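Local structure of major extracellular endoglucanase (Xanthomonas campestris pv. campestris, 4TUF) at residues Lys190-Val195 with Arg230-Pro235; Tyr283-Ala288 with Ser331-Lys336; Arg40-Met45 with Asn80-Gly85. The protein catalyses the internal hydrolysis of (1->4)-beta-D-glucosidic linkages in cellulose, lichenin and cereal beta-D-glucans, here represented by its family 5 glycosyl hydrolase catalytic domain. One frame throughout, in Å; residues are numbered along the deposited sequence.

Overall arrangement
All three contacts belong to one TIM-barrel catalytic domain, and none touches another. Interaction 1 is the core contact. It pairs two neighbouring barrel strands, mainly through backbone hydrogen bonds and apolar side chains. Interactions 2 and 3 lie farther out, their centres about 21 and 24 Å from the centre of the chain. Each joins a loop that follows a barrel strand to the start of a helix. Interaction 2 is buried and rests on side-chain packing and charge, with no hydrogen bond between its segments. Interaction 3 is partly buried and has three such bonds. The nearest atoms of interactions 2 and 3 are about 6 Å apart. Interactions 1 and 3 each include a bound dihydrogenphosphate ion.

Interaction 1: residues Lys190-Val195 with Arg230-Pro235; sequences KWLIAV and RLLLAP. With 2HP (dihydrogenphosphate ion), chain F.
The guanidinium of R230 has O of W191 and a dihydrogenphosphate ion at its edge. The backbone O of W191 lies near its plane, and the phosphorus of the ion lies in it. NH1 of R230 donates to O4 of the ion at 3.1 Å, and NH2 of R230 donates to O2 at 3.3 Å. NE of R230 turns to the backbone O of P189, so all three nitrogens of the group have a partner. A bend at chi2 (-60°) places CD of R230 3.2 Å from O of W191. CB of W191 points away from 230-235.

Beyond R230 the two segments form a parallel ladder of four backbone hydrogen bonds. It runs from N of I193 to O of R230 (3.0 Å) through to N of A234 and O of V195 (2.9 Å). V195 and L231 share a sheet face, where CG2 of V195 meets CD1 of L231 at 3.7 Å. A194 and L232 point to the other face. CB of A194 also meets CB of A234 at 4.2 Å. The side chain of A234 is about 8 Å from that of E278, the probable nucleophile.

These are adjacent strands of the TIM barrel. Strand 149-153 pairs with the far edge of 192-195. Helix 173-187 packs on I193, V195 and the indole of W191.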
ATOM      1  N   LYS A 190       2.538  15.312 -11.942  1.00 42.38           N
ATOM      2  CA  LYS A 190       2.246  15.803 -10.598  1.00 33.98           C
ATOM      3  C   LYS A 190       1.904  14.667  -9.629  1.00 40.00           C
ATOM      4  O   LYS A 190       1.489  14.909  -8.494  1.00 44.23           O
ATOM      5  CB  LYS A 190       1.098  16.814 -10.647  1.00 34.94           C
ATOM      6  CG  LYS A 190       1.496  18.150 -11.253  1.00 44.00           C
ATOM      7  CD  LYS A 190       0.297  19.017 -11.582  1.00 44.71           C
ATOM      8  CE  LYS A 190      -0.576  19.226 -10.362  1.00 58.56           C
ATOM      9  NZ  LYS A 190      -1.678  20.203 -10.620  1.00 66.83           N
ATOM     10  N   TRP A 191       2.078  13.428 -10.079  1.00 35.63           N
ATOM     11  CA  TRP A 191       1.831  12.268  -9.231  1.00 37.25           C
ATOM     12  C   TRP A 191       3.075  11.839  -8.466  1.00 41.27           C
ATOM     13  O   TRP A 191       4.190  11.970  -8.962  1.00 40.78           O
ATOM     14  CB  TRP A 191       1.329  11.091 -10.062  1.00 36.66           C
ATOM     15  CG  TRP A 191      -0.140  11.111 -10.328  1.00 38.17           C
ATOM     16  CD1 TRP A 191      -0.978  12.186 -10.246  1.00 33.65           C
ATOM     17  CD2 TRP A 191      -0.952   9.996 -10.708  1.00 39.99           C
ATOM     18  NE1 TRP A 191      -2.263  11.807 -10.559  1.00 41.44           N
ATOM     19  CE2 TRP A 191      -2.273  10.467 -10.845  1.00 44.14           C
ATOM     20  CE3 TRP A 191      -0.690   8.642 -10.946  1.00 38.33           C
ATOM     21  CZ2 TRP A 191      -3.328   9.633 -11.216  1.00 41.30           C
ATOM     22  CZ3 TRP A 191      -1.740   7.815 -11.310  1.00 36.22           C
ATOM     23  CH2 TRP A 191      -3.040   8.312 -11.441  1.00 35.64           C
ATOM     24  N   LEU A 192       2.873  11.313  -7.263  1.00 42.93           N
ATOM     25  CA  LEU A 192       3.958  10.702  -6.508  1.00 32.88           C
ATOM     26  C   LEU A 192       4.182   9.260  -6.952  1.00 39.72           C
ATOM     27  O   LEU A 192       3.250   8.563  -7.364  1.00 38.91           O
ATOM     28  CB  LEU A 192       3.663  10.737  -5.010  1.00 30.42           C
ATOM     29  CG  LEU A 192       3.385  12.091  -4.365  1.00 34.45           C
ATOM     30  CD1 LEU A 192       3.112  11.901  -2.887  1.00 37.64           C
ATOM     31  CD2 LEU A 192       4.545  13.042  -4.580  1.00 38.17           C
ATOM     32  N   ILE A 193       5.426   8.814  -6.858  1.00 43.94           N
ATOM     33  CA  ILE A 193       5.780   7.442  -7.188  1.00 29.77           C
ATOM     34  C   ILE A 193       6.152   6.699  -5.915  1.00 28.54           C
ATOM     35  O   ILE A 193       7.139   7.035  -5.260  1.00 36.31           O
ATOM     36  CB  ILE A 193       6.950   7.396  -8.183  1.00 28.11           C
ATOM     37  CG1 ILE A 193       6.638   8.262  -9.408  1.00 29.68           C
ATOM     38  CG2 ILE A 193       7.246   5.963  -8.603  1.00 22.15           C
ATOM     39  CD1 ILE A 193       5.497   7.733 -10.243  1.00 24.52           C
ATOM     40  N   ALA A 194       5.354   5.705  -5.542  1.00 27.53           N
ATOM     41  CA  ALA A 194       5.676   4.919  -4.354  1.00 32.78           C
ATOM     42  C   ALA A 194       6.464   3.677  -4.742  1.00 36.92           C
ATOM     43  O   ALA A 194       6.063   2.928  -5.635  1.00 42.52           O
ATOM     44  CB  ALA A 194       4.419   4.538  -3.594  1.00 29.53           C
ATOM     45  N   VAL A 195       7.594   3.470  -4.073  1.00 31.18           N
ATOM     46  CA  VAL A 195       8.442   2.319  -4.347  1.00 25.63           C
ATOM     47  C   VAL A 195       8.619   1.476  -3.093  1.00 27.11           C
ATOM     48  O   VAL A 195       8.891   1.994  -2.013  1.00 30.95           O
ATOM     49  CB  VAL A 195       9.820   2.746  -4.872  1.00 28.01           C
ATOM     50  CG1 VAL A 195      10.683   1.520  -5.159  1.00 26.28           C
ATOM     51  CG2 VAL A 195       9.662   3.593  -6.118  1.00 24.14           C
ATOM     52  N   ARG A 230       9.383  13.514  -6.069  1.00 32.92           N
ATOM     53  CA  ARG A 230       8.250  12.630  -6.343  1.00 33.14           C
ATOM     54  C   ARG A 230       8.381  11.286  -5.643  1.00 36.97           C
ATOM     55  O   ARG A 230       7.390  10.575  -5.476  1.00 41.70           O
ATOM     56  CB  ARG A 230       8.092  12.387  -7.845  1.00 30.97           C
ATOM     57  CG  ARG A 230       7.728  13.611  -8.649  1.00 29.35           C
ATOM     58  CD  ARG A 230       6.422  14.204  -8.199  1.00 29.72           C
ATOM     59  NE  ARG A 230       6.031  15.306  -9.068  1.00 37.90           N
ATOM     60  CZ  ARG A 230       6.426  16.560  -8.897  1.00 38.75           C
ATOM     61  NH1 ARG A 230       6.034  17.499  -9.739  1.00 35.26           N
ATOM     62  NH2 ARG A 230       7.217  16.871  -7.883  1.00 51.33           N
ATOM     63  N   LEU A 231       9.600  10.928  -5.251  1.00 33.08           N
ATOM     64  CA  LEU A 231       9.862   9.592  -4.723  1.00 29.37           C
ATOM     65  C   LEU A 231       9.360   9.408  -3.300  1.00 33.21           C
ATOM     66  O   LEU A 231       9.776  10.107  -2.378  1.00 35.67           O
ATOM     67  CB  LEU A 231      11.351   9.276  -4.775  1.00 33.12           C
ATOM     68  CG  LEU A 231      11.737   7.947  -4.126  1.00 34.50           C
ATOM     69  CD1 LEU A 231      11.065   6.765  -4.823  1.00 32.01           C
ATOM     70  CD2 LEU A 231      13.243   7.794  -4.127  1.00 36.28           C
ATOM     71  N   LEU A 232       8.464   8.445  -3.136  1.00 37.07           N
ATOM     72  CA  LEU A 232       7.907   8.112  -1.836  1.00 34.28           C
ATOM     73  C   LEU A 232       8.224   6.650  -1.551  1.00 40.29           C
ATOM     74  O   LEU A 232       7.823   5.770  -2.312  1.00 47.60           O
ATOM     75  CB  LEU A 232       6.398   8.375  -1.824  1.00 27.89           C
ATOM     76  CG  LEU A 232       5.547   8.024  -0.601  1.00 39.08           C
ATOM     77  CD1 LEU A 232       5.908   8.878   0.612  1.00 42.12           C
ATOM     78  CD2 LEU A 232       4.070   8.176  -0.946  1.00 36.15           C
ATOM     79  N   LEU A 233       8.976   6.386  -0.487  1.00 32.28           N
ATOM     80  CA  LEU A 233       9.329   5.011  -0.147  1.00 29.81           C
ATOM     81  C   LEU A 233       8.231   4.404   0.722  1.00 39.47           C
ATOM     82  O   LEU A 233       7.777   5.022   1.694  1.00 36.73           O
ATOM     83  CB  LEU A 233      10.672   4.954   0.573  1.00 37.16           C
ATOM     84  CG  LEU A 233      11.930   5.434  -0.156  1.00 36.82           C
ATOM     85  CD1 LEU A 233      13.103   5.380   0.801  1.00 38.52           C
ATOM     86  CD2 LEU A 233      12.216   4.590  -1.389  1.00 31.47           C
ATOM     87  N   ALA A 234       7.798   3.197   0.370  1.00 39.04           N
ATOM     88  CA  ALA A 234       6.628   2.611   1.018  1.00 36.88           C
ATOM     89  C   ALA A 234       6.773   1.116   1.298  1.00 37.08           C
ATOM     90  O   ALA A 234       6.025   0.310   0.756  1.00 44.09           O
ATOM     91  CB  ALA A 234       5.388   2.863   0.164  1.00 33.67           C
ATOM     92  N   PRO A 235       7.719   0.740   2.165  1.00 33.10           N
ATOM     93  CA  PRO A 235       7.883  -0.687   2.440  1.00 32.62           C
ATOM     94  C   PRO A 235       6.714  -1.248   3.242  1.00 39.89           C
ATOM     95  O   PRO A 235       5.879  -0.492   3.744  1.00 43.01           O
ATOM     96  CB  PRO A 235       9.173  -0.735   3.256  1.00 26.08           C
ATOM     97  CG  PRO A 235       9.197   0.568   3.961  1.00 26.01           C
ATOM     98  CD  PRO A 235       8.610   1.565   3.001  1.00 31.14           C
TER
HETATM   99  P   2HP F 402       7.323  20.705  -8.136  1.00110.12           P
HETATM  100  O1  2HP F 402       7.798  22.139  -8.130  1.00111.29           O
HETATM  101  O2  2HP F 402       8.024  19.950  -7.032  1.00111.57           O
HETATM  102  O3  2HP F 402       5.829  20.658  -7.907  1.00111.00           O
HETATM  103  O4  2HP F 402       7.645  20.076  -9.472  1.00107.04           O

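Interaction 2: residues Tyr283-Ala288 with Ser331-Lys336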
ATOM      1  N   TYR A 283      -4.053  -7.970  16.347  1.00 57.16           N
ATOM      2  CA  TYR A 283      -4.139  -7.138  17.534  1.00 60.81           C
ATOM      3  C   TYR A 283      -4.833  -7.780  18.717  1.00 67.98           C
ATOM      4  O   TYR A 283      -5.684  -7.212  19.348  1.00 71.87           O
ATOM      5  CB  TYR A 283      -4.772  -5.815  17.222  1.00 55.12           C
ATOM      6  CG  TYR A 283      -4.307  -4.721  18.120  1.00 54.44           C
ATOM      7  CD1 TYR A 283      -3.003  -4.336  18.142  1.00 50.20           C
ATOM      8  CD2 TYR A 283      -5.177  -4.079  18.942  1.00 58.22           C
ATOM      9  CE1 TYR A 283      -2.579  -3.323  18.952  1.00 51.26           C
ATOM     10  CE2 TYR A 283      -4.756  -3.070  19.758  1.00 63.49           C
ATOM     11  CZ  TYR A 283      -3.457  -2.701  19.755  1.00 60.37           C
ATOM     12  OH  TYR A 283      -3.062  -1.696  20.560  1.00 62.22           O
ATOM     13  N   GLY A 284      -4.447  -9.000  18.994  1.00 74.37           N
ATOM     14  CA  GLY A 284      -4.856  -9.703  20.183  1.00 86.75           C
ATOM     15  C   GLY A 284      -5.996 -10.646  19.950  1.00 94.62           C
ATOM     16  O   GLY A 284      -6.190 -11.576  20.708  1.00 98.68           O
ATOM     17  N   GLU A 285      -6.709 -10.444  18.862  1.00 95.63           N
ATOM     18  CA  GLU A 285      -7.665 -11.410  18.403  1.00 97.14           C
ATOM     19  C   GLU A 285      -6.916 -12.601  17.882  1.00 97.16           C
ATOM     20  O   GLU A 285      -7.466 -13.676  17.766  1.00 94.87           O
ATOM     21  CB  GLU A 285      -8.577 -10.829  17.345  1.00 98.92           C
ATOM     22  CG  GLU A 285      -9.705 -10.020  17.936  1.00108.90           C
ATOM     23  CD  GLU A 285     -11.017 -10.330  17.279  1.00115.67           C
ATOM     24  OE1 GLU A 285     -10.985 -10.715  16.101  1.00117.40           O
ATOM     25  OE2 GLU A 285     -12.068 -10.197  17.934  1.00115.62           O
ATOM     26  N   GLY A 286      -5.662 -12.404  17.516  1.00103.53           N
ATOM     27  CA  GLY A 286      -4.885 -13.524  17.028  1.00112.70           C
ATOM     28  C   GLY A 286      -3.746 -14.054  17.865  1.00123.85           C
ATOM     29  O   GLY A 286      -3.423 -15.230  17.804  1.00118.66           O
ATOM     30  N   ASP A 287      -3.113 -13.178  18.625  1.00134.53           N
ATOM     31  CA  ASP A 287      -1.956 -13.554  19.418  1.00136.43           C
ATOM     32  C   ASP A 287      -1.768 -12.607  20.577  1.00129.96           C
ATOM     33  O   ASP A 287      -2.331 -11.523  20.618  1.00131.04           O
ATOM     34  CB  ASP A 287      -0.692 -13.584  18.561  1.00133.65           C
ATOM     35  CG  ASP A 287       0.253 -14.711  18.951  1.00132.91           C
ATOM     36  OD1 ASP A 287      -0.123 -15.496  19.837  1.00140.30           O
ATOM     37  OD2 ASP A 287       1.363 -14.817  18.378  1.00121.37           O
ATOM     38  N   ALA A 288      -1.026 -13.069  21.577  1.00114.99           N
ATOM     39  CA  ALA A 288      -0.573 -12.221  22.674  1.00 98.92           C
ATOM     40  C   ALA A 288       0.410 -11.164  22.178  1.00 87.91           C
ATOM     41  O   ALA A 288       0.387 -10.012  22.611  1.00 87.36           O
ATOM     42  CB  ALA A 288       0.060 -13.065  23.770  1.00 97.16           C
ATOM     43  N   SER A 331     -19.335  -3.607  12.364  1.00 48.81           N
ATOM     44  CA  SER A 331     -18.747  -3.281  13.663  1.00 46.42           C
ATOM     45  C   SER A 331     -17.273  -2.890  13.539  1.00 52.19           C
ATOM     46  O   SER A 331     -16.519  -3.499  12.777  1.00 45.44           O
ATOM     47  CB  SER A 331     -18.896  -4.459  14.624  1.00 49.34           C
ATOM     48  OG  SER A 331     -20.231  -4.934  14.641  1.00 52.18           O
ATOM     49  N   VAL A 332     -16.868  -1.878  14.300  1.00 55.25           N
ATOM     50  CA  VAL A 332     -15.515  -1.343  14.200  1.00 41.72           C
ATOM     51  C   VAL A 332     -14.633  -1.764  15.375  1.00 43.03           C
ATOM     52  O   VAL A 332     -15.022  -1.649  16.532  1.00 52.45           O
ATOM     53  CB  VAL A 332     -15.532   0.203  14.102  1.00 42.65           C
ATOM     54  CG1 VAL A 332     -14.115   0.766  14.148  1.00 41.61           C
ATOM     55  CG2 VAL A 332     -16.238   0.643  12.833  1.00 40.43           C
ATOM     56  N   ARG A 333     -13.439  -2.255  15.053  1.00 42.23           N
ATOM     57  CA  ARG A 333     -12.438  -2.623  16.047  1.00 46.61           C
ATOM     58  C   ARG A 333     -11.843  -1.382  16.707  1.00 42.87           C
ATOM     59  O   ARG A 333     -10.891  -0.796  16.198  1.00 44.94           O
ATOM     60  CB  ARG A 333     -11.329  -3.459  15.399  1.00 50.93           C
ATOM     61  CG  ARG A 333     -11.766  -4.833  14.913  1.00 52.86           C
ATOM     62  CD  ARG A 333     -10.734  -5.884  15.299  1.00 64.67           C
ATOM     63  NE  ARG A 333     -10.381  -5.781  16.716  1.00 76.01           N
ATOM     64  CZ  ARG A 333      -9.353  -6.406  17.284  1.00 81.16           C
ATOM     65  NH1 ARG A 333      -8.564  -7.188  16.559  1.00 83.39           N
ATOM     66  NH2 ARG A 333      -9.111  -6.247  18.578  1.00 82.70           N
ATOM     67  N   GLN A 334     -12.398  -0.998  17.850  1.00 48.45           N
ATOM     68  CA  GLN A 334     -12.051   0.263  18.497  1.00 51.18           C
ATOM     69  C   GLN A 334     -10.599   0.347  18.975  1.00 54.45           C
ATOM     70  O   GLN A 334     -10.009   1.430  18.988  1.00 57.64           O
ATOM     71  CB  GLN A 334     -12.991   0.505  19.676  1.00 53.32           C
ATOM     72  CG  GLN A 334     -14.462   0.477  19.302  1.00 58.63           C
ATOM     73  CD  GLN A 334     -14.879   1.681  18.486  1.00 65.22           C
ATOM     74  OE1 GLN A 334     -14.318   2.766  18.629  1.00 69.92           O
ATOM     75  NE2 GLN A 334     -15.868   1.496  17.621  1.00 68.98           N
ATOM     76  N   ASP A 335     -10.022  -0.780  19.382  1.00 55.36           N
ATOM     77  CA  ASP A 335      -8.649  -0.768  19.873  1.00 57.14           C
ATOM     78  C   ASP A 335      -7.677  -0.513  18.724  1.00 56.21           C
ATOM     79  O   ASP A 335      -6.674   0.185  18.886  1.00 56.29           O
ATOM     80  CB  ASP A 335      -8.303  -2.075  20.599  1.00 59.97           C
ATOM     81  CG  ASP A 335      -8.807  -3.310  19.872  1.00 68.38           C
ATOM     82  OD1 ASP A 335      -9.209  -3.203  18.692  1.00 67.07           O
ATOM     83  OD2 ASP A 335      -8.794  -4.398  20.490  1.00 76.86           O
ATOM     84  N   LYS A 336      -7.985  -1.075  17.562  1.00 51.04           N
ATOM     85  CA  LYS A 336      -7.206  -0.811  16.368  1.00 47.35           C
ATOM     86  C   LYS A 336      -7.275   0.668  16.000  1.00 47.40           C
ATOM     87  O   LYS A 336      -6.270   1.259  15.599  1.00 47.04           O
ATOM     88  CB  LYS A 336      -7.691  -1.673  15.203  1.00 45.79           C
ATOM     89  CG  LYS A 336      -7.127  -3.086  15.201  1.00 46.19           C
ATOM     90  CD  LYS A 336      -7.497  -3.815  13.927  1.00 45.72           C
ATOM     91  CE  LYS A 336      -6.960  -5.232  13.921  1.00 52.40           C
ATOM     92  NZ  LYS A 336      -7.345  -5.953  12.675  1.00 55.92           N
TER
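Y283 lays one edge of its ring against D335. CE2 of Y283 is 3.8 Å from CB of D335, and CG of D335 lies in the ring plane. The two side chains run past each other in opposite directions. Ring and carboxylate are almost perpendicular, 87° apart. CG of Y283 stands anti to its backbone N (chi1 -151°), on the side of D335. The ring OH hydrogen-bonds to OD1 of D295. CB of Y283 also rests on K336, 4.0 Å from CE, while NZ of that lysine hydrogen-bonds to the backbone O of G323.

The contact joins the loop after strand 276-280 to the start of the C-terminal helix of the TIM-barrel domain. Residues 283-288 lead into helix 288-303. Residues 331-333 lead into the C-terminal helix 334-344, and R333 takes the N-cap position. The site lies away from the probable catalytic glutamates.

R333 reaches back from the helix start to the loop. E285 crosses over one face of its guanidinium, with CG of E285 3.3 Å from NH1 of R333. The backbone O of Y283 lies at the edge of the same group, 3.6 Å from NH2. NH1 of R333 donates to the backbone O of K282. NH2 of R333 forms a salt bridge with OD2 of D335 at 2.7 Å, though the hydrogen bond within it is bent and weak. OE1 of E285 is 4.3 Å from NH1 of R333 and well out of the guanidinium plane, so any attraction is probably between the charges alone. OE2 of E285 makes its own salt bridge with R326.

Interaction 3: residues Arg40-Met45 with Asn80-Gly85. With 2HP (dihydrogenphosphate ion), chain E.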
ATOM      1  N   ARG A  40     -22.788  -4.368   2.472  1.00 57.55           N
ATOM      2  CA  ARG A  40     -22.867  -2.924   2.677  1.00 54.32           C
ATOM      3  C   ARG A  40     -23.082  -2.145   1.381  1.00 52.49           C
ATOM      4  O   ARG A  40     -22.831  -2.653   0.287  1.00 52.49           O
ATOM      5  CB  ARG A  40     -21.586  -2.418   3.354  1.00 50.05           C
ATOM      6  CG  ARG A  40     -21.250  -3.096   4.672  1.00 48.71           C
ATOM      7  CD  ARG A  40     -22.160  -2.629   5.798  1.00 52.03           C
ATOM      8  NE  ARG A  40     -22.188  -1.172   5.929  1.00 56.26           N
ATOM      9  CZ  ARG A  40     -21.218  -0.444   6.477  1.00 52.04           C
ATOM     10  NH1 ARG A  40     -20.125  -1.029   6.945  1.00 47.59           N
ATOM     11  NH2 ARG A  40     -21.337   0.874   6.552  1.00 52.65           N
ATOM     12  N   ASN A  41     -23.547  -0.907   1.519  1.00 45.00           N
ATOM     13  CA  ASN A  41     -23.598   0.035   0.407  1.00 44.47           C
ATOM     14  C   ASN A  41     -22.255   0.737   0.272  1.00 45.46           C
ATOM     15  O   ASN A  41     -21.720   1.248   1.257  1.00 49.23           O
ATOM     16  CB  ASN A  41     -24.719   1.054   0.613  1.00 46.32           C
ATOM     17  CG  ASN A  41     -24.686   2.171  -0.407  1.00 50.39           C
ATOM     18  OD1 ASN A  41     -24.126   3.237  -0.160  1.00 50.42           O
ATOM     19  ND2 ASN A  41     -25.284   1.930  -1.566  1.00 50.98           N
ATOM     20  N   TRP A  42     -21.708   0.756  -0.938  1.00 47.32           N
ATOM     21  CA  TRP A  42     -20.327   1.203  -1.142  1.00 47.54           C
ATOM     22  C   TRP A  42     -20.110   2.647  -0.692  1.00 49.99           C
ATOM     23  O   TRP A  42     -19.101   2.960  -0.066  1.00 49.95           O
ATOM     24  CB  TRP A  42     -19.926   1.045  -2.615  1.00 43.63           C
ATOM     25  CG  TRP A  42     -20.648   1.974  -3.540  1.00 45.00           C
ATOM     26  CD1 TRP A  42     -21.920   1.833  -4.033  1.00 48.93           C
ATOM     27  CD2 TRP A  42     -20.144   3.198  -4.080  1.00 42.98           C
ATOM     28  NE1 TRP A  42     -22.232   2.897  -4.848  1.00 48.42           N
ATOM     29  CE2 TRP A  42     -21.159   3.749  -4.890  1.00 47.74           C
ATOM     30  CE3 TRP A  42     -18.931   3.881  -3.957  1.00 37.30           C
ATOM     31  CZ2 TRP A  42     -20.993   4.950  -5.572  1.00 50.76           C
ATOM     32  CZ3 TRP A  42     -18.769   5.070  -4.632  1.00 42.20           C
ATOM     33  CH2 TRP A  42     -19.793   5.594  -5.432  1.00 46.46           C
ATOM     34  N   LYS A  43     -21.065   3.519  -1.003  1.00 55.64           N
ATOM     35  CA  LYS A  43     -20.973   4.927  -0.633  1.00 49.46           C
ATOM     36  C   LYS A  43     -21.024   5.095   0.886  1.00 50.69           C
ATOM     37  O   LYS A  43     -20.276   5.894   1.453  1.00 54.49           O
ATOM     38  CB  LYS A  43     -22.100   5.726  -1.291  1.00 45.54           C
ATOM     39  CG  LYS A  43     -21.672   7.030  -1.945  1.00 50.08           C
ATOM     40  CD  LYS A  43     -22.868   7.965  -2.103  1.00 62.93           C
ATOM     41  CE  LYS A  43     -22.639   9.034  -3.169  1.00 70.82           C
ATOM     42  NZ  LYS A  43     -22.731   8.476  -4.552  1.00 71.73           N
ATOM     43  N   ASP A  44     -21.900   4.338   1.542  1.00 45.79           N
ATOM     44  CA  ASP A  44     -22.038   4.417   2.993  1.00 54.69           C
ATOM     45  C   ASP A  44     -20.805   3.875   3.712  1.00 48.03           C
ATOM     46  O   ASP A  44     -20.431   4.369   4.773  1.00 44.80           O
ATOM     47  CB  ASP A  44     -23.290   3.668   3.457  1.00 71.98           C
ATOM     48  CG  ASP A  44     -24.573   4.426   3.142  1.00 94.09           C
ATOM     49  OD1 ASP A  44     -24.511   5.408   2.365  1.00 98.09           O
ATOM     50  OD2 ASP A  44     -25.644   4.040   3.665  1.00101.98           O
ATOM     51  N   MET A  45     -20.173   2.862   3.133  1.00 45.75           N
ATOM     52  CA  MET A  45     -18.966   2.294   3.717  1.00 42.26           C
ATOM     53  C   MET A  45     -17.788   3.272   3.621  1.00 44.87           C
ATOM     54  O   MET A  45     -16.934   3.321   4.504  1.00 47.27           O
ATOM     55  CB  MET A  45     -18.623   0.968   3.037  1.00 40.87           C
ATOM     56  CG  MET A  45     -17.575   0.154   3.771  1.00 45.89           C
ATOM     57  SD  MET A  45     -17.674  -1.611   3.420  1.00 56.85           S
ATOM     58  CE  MET A  45     -17.316  -1.632   1.673  1.00 36.70           C
ATOM     59  N   ASN A  80     -26.800  -1.688  -3.570  1.00 58.37           N
ATOM     60  CA  ASN A  80     -25.934  -0.925  -4.461  1.00 55.77           C
ATOM     61  C   ASN A  80     -26.574  -0.717  -5.831  1.00 58.92           C
ATOM     62  O   ASN A  80     -26.026  -1.130  -6.851  1.00 58.29           O
ATOM     63  CB  ASN A  80     -24.582  -1.627  -4.613  1.00 55.89           C
ATOM     64  CG  ASN A  80     -23.839  -1.755  -3.297  1.00 53.73           C
ATOM     65  OD1 ASN A  80     -23.143  -0.832  -2.870  1.00 54.87           O
ATOM     66  ND2 ASN A  80     -23.980  -2.905  -2.649  1.00 44.87           N
ATOM     67  N   ALA A  81     -27.732  -0.061  -5.842  1.00 63.05           N
ATOM     68  CA  ALA A  81     -28.538   0.082  -7.050  1.00 59.28           C
ATOM     69  C   ALA A  81     -27.848   0.889  -8.141  1.00 57.20           C
ATOM     70  O   ALA A  81     -28.059   0.648  -9.324  1.00 60.00           O
ATOM     71  CB  ALA A  81     -29.872   0.716  -6.710  1.00 61.58           C
ATOM     72  N   ASP A  82     -27.021   1.847  -7.746  1.00 56.74           N
ATOM     73  CA  ASP A  82     -26.391   2.719  -8.724  1.00 59.45           C
ATOM     74  C   ASP A  82     -25.160   2.083  -9.383  1.00 62.13           C
ATOM     75  O   ASP A  82     -24.502   2.720 -10.210  1.00 69.27           O
ATOM     76  CB  ASP A  82     -26.013   4.053  -8.074  1.00 63.37           C
ATOM     77  CG  ASP A  82     -24.984   3.895  -6.975  1.00 69.31           C
ATOM     78  OD1 ASP A  82     -24.849   2.776  -6.439  1.00 74.03           O
ATOM     79  OD2 ASP A  82     -24.312   4.896  -6.646  1.00 70.79           O
ATOM     80  N   LEU A  83     -24.853   0.836  -9.032  1.00 54.90           N
ATOM     81  CA  LEU A  83     -23.751   0.122  -9.678  1.00 52.32           C
ATOM     82  C   LEU A  83     -24.253  -0.922 -10.675  1.00 61.39           C
ATOM     83  O   LEU A  83     -23.463  -1.526 -11.406  1.00 64.16           O
ATOM     84  CB  LEU A  83     -22.858  -0.558  -8.644  1.00 51.03           C
ATOM     85  CG  LEU A  83     -22.170   0.311  -7.595  1.00 52.16           C
ATOM     86  CD1 LEU A  83     -21.260  -0.556  -6.747  1.00 40.23           C
ATOM     87  CD2 LEU A  83     -21.403   1.447  -8.249  1.00 40.91           C
ATOM     88  N   GLN A  84     -25.567  -1.130 -10.705  1.00 60.63           N
ATOM     89  CA  GLN A  84     -26.163  -2.134 -11.583  1.00 59.60           C
ATOM     90  C   GLN A  84     -25.885  -1.850 -13.059  1.00 58.28           C
ATOM     91  O   GLN A  84     -26.167  -0.759 -13.556  1.00 59.23           O
ATOM     92  CB  GLN A  84     -27.669  -2.218 -11.342  1.00 59.23           C
ATOM     93  CG  GLN A  84     -28.286  -3.538 -11.764  1.00 63.55           C
ATOM     94  CD  GLN A  84     -29.696  -3.700 -11.250  1.00 76.75           C
ATOM     95  OE1 GLN A  84     -30.266  -2.777 -10.660  1.00 79.51           O
ATOM     96  NE2 GLN A  84     -30.272  -4.876 -11.469  1.00 84.25           N
ATOM     97  N   GLY A  85     -25.330  -2.840 -13.751  1.00 51.29           N
ATOM     98  CA  GLY A  85     -25.007  -2.703 -15.161  1.00 56.83           C
ATOM     99  C   GLY A  85     -23.594  -2.213 -15.428  1.00 61.01           C
ATOM    100  O   GLY A  85     -23.044  -2.440 -16.505  1.00 68.12           O
TER
HETATM  101  P   2HP E 401     -25.148   8.125  -7.908  1.00100.77           P
HETATM  102  O1  2HP E 401     -25.608   9.476  -8.404  1.00 97.02           O
HETATM  103  O2  2HP E 401     -26.053   7.645  -6.795  1.00 97.84           O
HETATM  104  O3  2HP E 401     -25.190   7.139  -9.052  1.00100.35           O
HETATM  105  O4  2HP E 401     -23.734   8.242  -7.386  1.00104.35           O
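N80 uses both ends of its side-chain amide to hold the start of helix 42-51. OD1 of N80 accepts from the backbone N of W42 at 2.9 Å, and this donor lies in the carbonyl plane. ND2 of N80 donates to the backbone O of R40 at 3.2 Å, with that oxygen close to the amide plane. ND2 also bonds to the backbone O of D76. The third hydrogen bond between the segments joins the indole to the 3-10 segment 81-83. NE1 of W42 donates to OD1 of D82 at 3.1 Å, nearly straight at 165°. OD1 uses its syn lone pair, and it lies in the indole plane.

The helix start is also capped from within. N41 is the N-cap residue, and its OD1 accepts from the backbone N of D44 at 3.0 Å. In the TIM barrel, residues 40-45 begin helix 42-51, which follows strand 16-23. Residues 80-85 lie between the next barrel strand, 56-61, and helix 88-102.

Apolar contact is carried by W42 and L83. CG of W42 sits between its backbone N and carbonyl carbon (chi1 68°), where it meets CD1 of L83. Both methyls of L83 come over one face of the ring, off-centre. CD1 of L83 makes a CH-pi contact 4.1 Å from the centroid of the five-membered ring. CB of K43 lies over the opposite face.

Charged groups gather round a dihydrogenphosphate ion. NZ of K43 is 3.0 Å from its O4, and OD2 of D82 is 3.3 Å from its O2. K94 of helix 88-102 completes this pocket and also touches W42, D82 and L83. NZ of K43 and OD2 of D82 stay 4.4 Å apart, beyond a salt bridge.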